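Local structure of succinylglutamate desuccinylase/aspartoacylase (Shewanella frigidimarina, 3LWU) at residues V129-W134 with W239-Y244; E301-Y306 with V385-P390; G319-C324 with V338-I343. The protein binds a zinc ion and, as a member of the succinylglutamate desuccinylase/aspartoacylase family, is probably a hydrolase acting on ester bonds. All blocks are in the same frame, centred on the assembly; numbering follows the deposited sequence. Where two conformers were deposited one is given.

Contact 1 (V129-W134 with W239-Y244)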
# COMPACT_ATOMS: atom_id res chain seq x y z
N VAL A 129 11.06 -9.95 34.78
CA VAL A 129 11.83 -9.73 36.01
C VAL A 129 11.85 -11.01 36.83
O VAL A 129 10.81 -11.60 37.05
CB VAL A 129 11.18 -8.62 36.90
CG1 VAL A 129 11.97 -8.44 38.20
CG2 VAL A 129 11.03 -7.29 36.13
N ASP A 130 13.03 -11.43 37.29
CA ASP A 130 13.08 -12.53 38.24
C ASP A 130 12.66 -11.94 39.58
O ASP A 130 13.46 -11.32 40.30
CB ASP A 130 14.46 -13.16 38.31
CG ASP A 130 14.57 -14.24 39.37
OD1 ASP A 130 13.62 -14.50 40.16
OD2 ASP A 130 15.65 -14.84 39.41
N ILE A 131 11.38 -12.12 39.89
CA ILE A 131 10.75 -11.31 40.92
C ILE A 131 11.13 -11.78 42.30
O ILE A 131 11.35 -10.95 43.16
CB ILE A 131 9.20 -11.25 40.75
CG1 ILE A 131 8.61 -10.25 41.76
CG2 ILE A 131 8.56 -12.64 40.92
CD1 ILE A 131 9.22 -8.85 41.66
N GLN A 132 11.25 -13.09 42.49
CA GLN A 132 11.68 -13.67 43.78
C GLN A 132 13.07 -13.14 44.14
O GLN A 132 13.33 -12.76 45.27
CB GLN A 132 11.75 -15.22 43.73
CG GLN A 132 10.59 -15.97 43.03
CD GLN A 132 10.94 -17.43 42.70
OE1 GLN A 132 11.33 -17.76 41.56
NE2 GLN A 132 10.83 -18.31 43.69
N ASN A 133 13.96 -13.13 43.15
CA ASN A 133 15.34 -12.70 43.35
C ASN A 133 15.46 -11.20 43.59
O ASN A 133 16.15 -10.77 44.53
CB ASN A 133 16.17 -13.08 42.13
CG ASN A 133 17.65 -12.95 42.40
OD1 ASN A 133 18.27 -13.87 42.94
ND2 ASN A 133 18.23 -11.80 42.04
N TRP A 134 14.79 -10.41 42.74
CA TRP A 134 14.89 -8.97 42.82
C TRP A 134 14.39 -8.51 44.19
O TRP A 134 15.04 -7.66 44.85
CB TRP A 134 14.11 -8.26 41.66
CG TRP A 134 14.43 -6.78 41.66
CD1 TRP A 134 15.41 -6.15 40.94
CD2 TRP A 134 13.80 -5.75 42.46
NE1 TRP A 134 15.42 -4.80 41.23
CE2 TRP A 134 14.45 -4.53 42.16
CE3 TRP A 134 12.75 -5.75 43.39
CZ2 TRP A 134 14.09 -3.34 42.77
CZ3 TRP A 134 12.39 -4.54 43.98
CH2 TRP A 134 13.06 -3.36 43.68
N TRP A 239 2.24 -5.01 38.92
CA TRP A 239 1.22 -5.98 39.37
C TRP A 239 1.91 -7.22 39.91
O TRP A 239 1.59 -7.69 41.00
CB TRP A 239 0.27 -6.36 38.20
CG TRP A 239 -1.11 -6.82 38.66
CD1 TRP A 239 -1.47 -7.27 39.91
CD2 TRP A 239 -2.32 -6.87 37.86
NE1 TRP A 239 -2.80 -7.60 39.94
CE2 TRP A 239 -3.36 -7.37 38.70
CE3 TRP A 239 -2.63 -6.58 36.51
CZ2 TRP A 239 -4.69 -7.54 38.25
CZ3 TRP A 239 -3.96 -6.77 36.06
CH2 TRP A 239 -4.96 -7.24 36.94
N GLN A 240 2.90 -7.70 39.15
CA GLN A 240 3.70 -8.87 39.55
C GLN A 240 4.37 -8.63 40.90
O GLN A 240 4.29 -9.49 41.77
CB GLN A 240 4.79 -9.21 38.53
CG GLN A 240 4.33 -9.85 37.25
CD GLN A 240 5.34 -9.60 36.11
OE1 GLN A 240 6.56 -9.46 36.36
NE2 GLN A 240 4.83 -9.49 34.85
N LEU A 241 5.02 -7.48 41.05
CA LEU A 241 5.74 -7.16 42.29
C LEU A 241 4.78 -7.18 43.47
O LEU A 241 5.06 -7.78 44.49
CB LEU A 241 6.43 -5.80 42.21
CG LEU A 241 7.10 -5.25 43.47
CD1 LEU A 241 8.18 -6.17 44.01
CD2 LEU A 241 7.70 -3.90 43.18
N THR A 242 3.63 -6.53 43.30
CA THR A 242 2.64 -6.44 44.37
C THR A 242 2.07 -7.82 44.79
O THR A 242 2.01 -8.11 45.99
CB THR A 242 1.47 -5.51 43.97
OG1 THR A 242 1.97 -4.26 43.50
CG2 THR A 242 0.54 -5.29 45.16
N GLU A 243 1.62 -8.63 43.83
CA GLU A 243 1.11 -9.97 44.14
C GLU A 243 2.21 -10.77 44.83
O GLU A 243 1.95 -11.45 45.85
CB GLU A 243 0.63 -10.72 42.89
CG GLU A 243 -0.69 -10.19 42.31
CD GLU A 243 -0.94 -10.63 40.87
OE1 GLU A 243 -0.39 -11.66 40.45
OE2 GLU A 243 -1.69 -9.93 40.14
N TYR A 244 3.44 -10.67 44.33
CA TYR A 244 4.53 -11.36 45.01
C TYR A 244 4.72 -10.85 46.43
O TYR A 244 4.73 -11.65 47.36
CB TYR A 244 5.87 -11.35 44.25
CG TYR A 244 6.91 -12.19 44.99
CD1 TYR A 244 6.91 -13.59 44.88
CD2 TYR A 244 7.86 -11.60 45.81
CE1 TYR A 244 7.85 -14.39 45.59
CE2 TYR A 244 8.79 -12.36 46.51
CZ TYR A 244 8.78 -13.75 46.40
OH TYR A 244 9.73 -14.48 47.10

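Contact 2 (E301-Y306 with V385-P390)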
# COMPACT_ATOMS: atom_id res chain seq x y z
N GLU A 301 -24.27 7.24 32.56
CA GLU A 301 -24.27 5.82 32.85
C GLU A 301 -22.98 5.19 32.34
O GLU A 301 -22.57 5.45 31.21
CB GLU A 301 -25.50 5.17 32.24
CG GLU A 301 -26.74 5.52 33.01
CD GLU A 301 -28.03 5.11 32.31
OE1 GLU A 301 -28.04 4.93 31.07
OE2 GLU A 301 -29.06 5.00 33.00
N ARG A 302 -22.35 4.40 33.21
CA ARG A 302 -21.10 3.73 32.91
C ARG A 302 -21.27 2.21 33.05
O ARG A 302 -21.89 1.77 34.02
CB ARG A 302 -20.02 4.22 33.85
CG ARG A 302 -19.58 5.63 33.57
CD ARG A 302 -18.40 6.03 34.45
NE ARG A 302 -17.97 7.41 34.20
CZ ARG A 302 -18.58 8.51 34.62
NH1 ARG A 302 -19.71 8.47 35.33
NH2 ARG A 302 -18.06 9.70 34.32
N PHE A 303 -20.75 1.43 32.08
CA PHE A 303 -20.86 -0.03 32.08
C PHE A 303 -19.50 -0.67 31.83
O PHE A 303 -18.56 0.01 31.43
CB PHE A 303 -21.84 -0.57 31.01
CG PHE A 303 -23.22 0.05 31.05
CD1 PHE A 303 -23.46 1.29 30.45
CD2 PHE A 303 -24.29 -0.62 31.65
CE1 PHE A 303 -24.75 1.87 30.47
CE2 PHE A 303 -25.59 -0.04 31.69
CZ PHE A 303 -25.81 1.19 31.10
N GLY A 304 -19.40 -1.97 32.08
CA GLY A 304 -18.17 -2.72 31.82
C GLY A 304 -18.45 -4.16 31.43
O GLY A 304 -19.58 -4.62 31.60
N CYS A 305 -17.45 -4.84 30.87
CA CYS A 305 -17.42 -6.30 30.77
C CYS A 305 -16.01 -6.81 30.93
O CYS A 305 -15.05 -6.06 30.78
CB CYS A 305 -18.02 -6.80 29.45
SG CYS A 305 -16.97 -6.71 28.04
N TYR A 306 -15.86 -8.07 31.26
CA TYR A 306 -14.52 -8.65 31.35
C TYR A 306 -14.05 -8.86 29.91
O TYR A 306 -14.88 -9.03 29.02
CB TYR A 306 -14.54 -9.95 32.17
CG TYR A 306 -14.89 -9.71 33.63
CD1 TYR A 306 -13.93 -9.28 34.52
CD2 TYR A 306 -16.20 -9.86 34.10
CE1 TYR A 306 -14.23 -9.01 35.83
CE2 TYR A 306 -16.51 -9.61 35.42
CZ TYR A 306 -15.52 -9.18 36.28
OH TYR A 306 -15.79 -8.93 37.60
N VAL A 385 -22.61 -7.59 29.83
CA VAL A 385 -22.34 -6.22 30.25
C VAL A 385 -23.08 -5.97 31.55
O VAL A 385 -24.12 -6.53 31.80
CB VAL A 385 -22.79 -5.22 29.16
CG1 VAL A 385 -22.54 -3.79 29.56
CG2 VAL A 385 -22.06 -5.50 27.85
N PHE A 386 -22.50 -5.12 32.40
CA PHE A 386 -23.10 -4.73 33.67
C PHE A 386 -22.74 -3.28 34.03
O PHE A 386 -21.73 -2.76 33.57
CB PHE A 386 -22.61 -5.66 34.79
CG PHE A 386 -21.12 -5.89 34.79
CD1 PHE A 386 -20.27 -4.99 35.40
CD2 PHE A 386 -20.58 -7.02 34.19
CE1 PHE A 386 -18.89 -5.21 35.41
CE2 PHE A 386 -19.20 -7.25 34.21
CZ PHE A 386 -18.35 -6.33 34.81
N PRO A 387 -23.58 -2.61 34.84
CA PRO A 387 -23.21 -1.28 35.33
C PRO A 387 -21.97 -1.33 36.22
O PRO A 387 -21.84 -2.25 37.01
CB PRO A 387 -24.44 -0.84 36.15
CG PRO A 387 -25.57 -1.74 35.67
CD PRO A 387 -24.89 -3.04 35.38
N LEU A 388 -21.06 -0.38 36.05
CA LEU A 388 -19.85 -0.28 36.87
C LEU A 388 -20.23 0.18 38.25
O LEU A 388 -19.64 -0.25 39.25
CB LEU A 388 -18.88 0.79 36.33
CG LEU A 388 -17.88 0.48 35.22
CD1 LEU A 388 -16.91 1.67 35.05
CD2 LEU A 388 -17.12 -0.80 35.52
N GLN A 389 -21.22 1.07 38.28
CA GLN A 389 -21.51 1.89 39.44
C GLN A 389 -23.00 1.84 39.78
O GLN A 389 -23.63 2.90 39.95
CB GLN A 389 -21.05 3.33 39.14
CG GLN A 389 -19.81 3.78 39.88
CD GLN A 389 -20.16 4.64 41.06
OE1 GLN A 389 -20.03 5.87 41.00
NE2 GLN A 389 -20.64 4.02 42.14
N PRO A 390 -23.55 0.62 39.93
CA PRO A 390 -25.01 0.43 39.94
C PRO A 390 -25.69 1.39 40.89
O PRO A 390 -25.25 1.51 42.03
CB PRO A 390 -25.18 -1.02 40.42
CG PRO A 390 -23.83 -1.65 40.27
CD PRO A 390 -22.86 -0.55 40.50

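Contact 3 (G319-C324 with V338-I343)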
# COMPACT_ATOMS: atom_id res chain seq x y z
N GLY A 319 -18.98 -9.66 1.06
CA GLY A 319 -19.94 -8.85 0.33
C GLY A 319 -19.83 -7.37 0.64
O GLY A 319 -18.82 -6.90 1.12
N LEU A 320 -20.88 -6.62 0.32
CA LEU A 320 -20.97 -5.22 0.66
C LEU A 320 -21.86 -5.08 1.89
O LEU A 320 -22.88 -5.75 1.99
CB LEU A 320 -21.54 -4.45 -0.53
CG LEU A 320 -20.71 -4.55 -1.79
CD1 LEU A 320 -21.34 -3.71 -2.97
CD2 LEU A 320 -19.28 -4.11 -1.48
N ILE A 321 -21.43 -4.24 2.83
CA ILE A 321 -21.97 -4.19 4.14
C ILE A 321 -22.64 -2.87 4.53
O ILE A 321 -22.04 -1.79 4.42
CB ILE A 321 -20.87 -4.45 5.18
CG1 ILE A 321 -20.18 -5.78 4.88
CG2 ILE A 321 -21.49 -4.50 6.62
CD1 ILE A 321 -21.11 -6.97 5.03
N GLU A 322 -23.89 -3.01 5.00
CA GLU A 322 -24.56 -1.94 5.70
C GLU A 322 -24.55 -2.23 7.21
O GLU A 322 -24.98 -3.28 7.67
CB GLU A 322 -26.00 -1.70 5.20
CG GLU A 322 -26.63 -0.44 5.84
CD GLU A 322 -27.86 0.08 5.12
OE1 GLU A 322 -28.12 -0.32 3.97
OE2 GLU A 322 -28.57 0.90 5.73
N TYR A 323 -23.99 -1.28 7.96
CA TYR A 323 -23.80 -1.41 9.40
C TYR A 323 -25.06 -0.89 10.07
O TYR A 323 -25.24 0.29 10.17
CB TYR A 323 -22.53 -0.65 9.86
CG TYR A 323 -21.28 -1.26 9.26
CD1 TYR A 323 -20.70 -2.39 9.80
CD2 TYR A 323 -20.71 -0.74 8.10
CE1 TYR A 323 -19.59 -2.98 9.24
CE2 TYR A 323 -19.62 -1.32 7.53
CZ TYR A 323 -19.06 -2.44 8.09
OH TYR A 323 -17.98 -3.04 7.48
N CYS A 324 -25.96 -1.78 10.46
CA CYS A 324 -27.24 -1.38 11.05
C CYS A 324 -27.12 -1.04 12.51
O CYS A 324 -27.80 -0.16 12.99
CB CYS A 324 -28.27 -2.51 10.93
SG CYS A 324 -28.52 -2.97 9.27
N VAL A 338 -25.67 -6.40 10.86
CA VAL A 338 -25.40 -5.90 9.49
C VAL A 338 -26.39 -6.48 8.49
O VAL A 338 -27.04 -7.51 8.76
CB VAL A 338 -23.99 -6.26 8.99
CG1 VAL A 338 -22.94 -5.71 9.92
CG2 VAL A 338 -23.84 -7.74 8.78
N ASN A 339 -26.54 -5.82 7.35
CA ASN A 339 -27.08 -6.43 6.16
C ASN A 339 -25.95 -6.64 5.17
O ASN A 339 -25.12 -5.77 4.99
CB ASN A 339 -28.20 -5.57 5.57
CG ASN A 339 -29.33 -5.33 6.58
OD1 ASN A 339 -29.77 -6.25 7.23
ND2 ASN A 339 -29.79 -4.09 6.70
N ILE A 340 -25.90 -7.79 4.53
CA ILE A 340 -24.94 -8.05 3.47
C ILE A 340 -25.64 -8.00 2.13
O ILE A 340 -26.62 -8.71 1.91
CB ILE A 340 -24.30 -9.43 3.64
CG1 ILE A 340 -23.74 -9.59 5.06
CG2 ILE A 340 -23.21 -9.64 2.60
CD1 ILE A 340 -23.03 -10.94 5.29
N LEU A 341 -25.14 -7.15 1.25
CA LEU A 341 -25.60 -7.04 -0.12
C LEU A 341 -24.65 -7.84 -1.01
O LEU A 341 -23.44 -7.63 -0.97
CB LEU A 341 -25.62 -5.57 -0.55
CG LEU A 341 -25.92 -5.25 -2.04
CD1 LEU A 341 -27.32 -5.70 -2.37
CD2 LEU A 341 -25.72 -3.73 -2.37
N ARG A 342 -25.22 -8.73 -1.81
CA ARG A 342 -24.48 -9.47 -2.82
C ARG A 342 -25.14 -9.29 -4.19
O ARG A 342 -25.96 -10.11 -4.65
CB ARG A 342 -24.38 -10.95 -2.42
CG ARG A 342 -23.41 -11.23 -1.23
CD ARG A 342 -21.96 -11.01 -1.69
NE ARG A 342 -21.66 -12.02 -2.69
CZ ARG A 342 -21.22 -13.25 -2.42
NH1 ARG A 342 -20.90 -13.59 -1.19
NH2 ARG A 342 -21.06 -14.12 -3.40
N ILE A 343 -24.76 -8.20 -4.84
CA ILE A 343 -25.36 -7.81 -6.10
C ILE A 343 -24.99 -8.74 -7.25
O ILE A 343 -25.65 -8.77 -8.31
CB ILE A 343 -25.08 -6.34 -6.41
CG1 ILE A 343 -26.04 -5.81 -7.50
CG2 ILE A 343 -23.61 -6.13 -6.81
CD1 ILE A 343 -27.48 -5.96 -7.20

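Contact 1 (V129-W134 with W239-Y244)
Ile131, on the first turn of helix 131-138, packs against Leu241 and Tyr244 of helix 230-247. Its CD1 lies 3.7 Å from Leu241 CD1, where the two side chains are roughly perpendicular. One carbon further back, Ile131 CG1 rests 3.9 Å from Tyr244 CB, these two side chains running alongside one another with opposite headings. An isoleucine suits this place because its longer branch reaches both neighbours: chi1 of -173° sets CG1 anti to the backbone N and beside the tyrosine, and the chi2 turn of 56° swings CD1 to the leucine. Tyr244 in turn extends towards the first turn of the other helix. Gln132 CA sits over one face of its ring, 3.9 Å from Tyr244 CZ, and Gln132 CB lies 4.0 Å from Tyr244 OH. Glutamine thus offers its aliphatic part to the ring, while the residue as a whole lies exposed at the surface, where a polar end is at home. The two segments meet through van der Waals packing without a shared hydrogen bond.

Behind this first shell, Asp130 is the N-cap that helps start helix 131-138. Its OD1 accepts a weak bond of 3.3 Å from Asn133 N, and its main-chain O receives Trp134 N at 2.9 Å. Tyr135 meets the Tyr244 ring edge-to-face, and Tyr150 of helix 143-160 touches both Val129 and Leu241. The arrangement is helix-to-helix packing at the surface of the alpha/beta catalytic domain, away from the zinc site.

Contact 2 (E301-Y306 with V385-P390)
Phe386 lays one face of its ring over the carbonyl of Gly304, whose O stands 3.5 Å above the plane at the ring's centre. With chi1 at 47°, CG lies between the backbone N and the carbonyl carbon, folding the ring back over the neighbouring strand. Phe386 CE2 also lies 3.8 Å from Tyr306 CE2, the ring planes inclined at 49°. Replacing the phenyl by the methyl of an alanine is likely to take this cover from the Gly304 carbonyl and remove one neighbour of the Tyr306 ring. Glycine suits position 304, since a beta carbon would come tight against Leu388 CD2.

Phe303 turns to another partner: its CB touches Val385 CG1 at 3.6 Å, and Phe386 O lies at its ring edge. The backbones are joined by Gly304 N to Phe386 O (2.9 Å) and Phe386 N to Gly304 O (3.1 Å). Leu388 N reaches Arg302 O at 3.1 Å from 37° above the carbonyl plane. Pro387, lacking an N-H, is accommodated opposite Phe303 in a non-hydrogen-bonded pair. Strand 303-306 thus pairs antiparallel with the chain's last strand, 386-387, and in parallel with 218-222 on its other side: a short antiparallel edge pairing in a mixed sheet.

Contact 3 (G319-C324 with V338-I343)
Ile321 and Val338 pack on one face of a four-stranded antiparallel sheet, where strands 319-323 and 336-341 are the central pair. From Ile321 CB the side chain divides. CG2 meets Val338 CG1 at 3.8 Å and also lies 3.5 Å above the plane of the Tyr323 ring, offset toward its rim. The other branch leaves through CG1, anti to the carbonyl carbon (chi1 -56°), and ends at CD1, which reaches Ile340 CG1 at 3.7 Å; here the two isoleucines run alongside each other in the same direction. Branched residues suit this face, since each fork touches a different neighbour, and Leu378 of strand 377-382 packs against both Ile321 and Val338.

The ladder beneath is regular. Leu320 N and Leu341 O are 3.0 Å apart, and Leu341 N returns the bond to Leu320 O at 2.8 Å; Glu322 and Asn339 form the next such reciprocal pair. All four donors lie in the planes of the carbonyls they meet. On the opposite face, Leu320 and Leu341 pack on Asn70 and Tyr74 of the second subunit. Gly319 has backbone angles at which a beta carbon would collide with the carbonyl O before it, and also with Ile340 CG2 and Arg342 CD. That arginine bridges Asp344 through NE and Glu32 of the third subunit through NH1, while its bent chain brings Arg342 CD to 3.6 Å from Gly319 CA.

Overall arrangement
Contact 3 is the buried one of the three, whereas contacts 1 and 2 lie at the surface of the chain. Contact 1 joins two helices of the catalytic domain by van der Waals packing, chiefly apolar. Contacts 2 and 3 both pair antiparallel strands through their backbones, but in separate sheets: contact 2 is a short, proline-containing pairing near the C-terminus, and contact 3 a longer ladder between inner strands. No helix or strand is shared among the three. Along the chain, 301-306 and 385-390 bracket all of contact 3, yet the nearest atoms of contacts 2 and 3 are about 17 Å apart. Contacts 1 and 3 lie on opposite sides of the chain's centre, and only contact 3 touches other subunits.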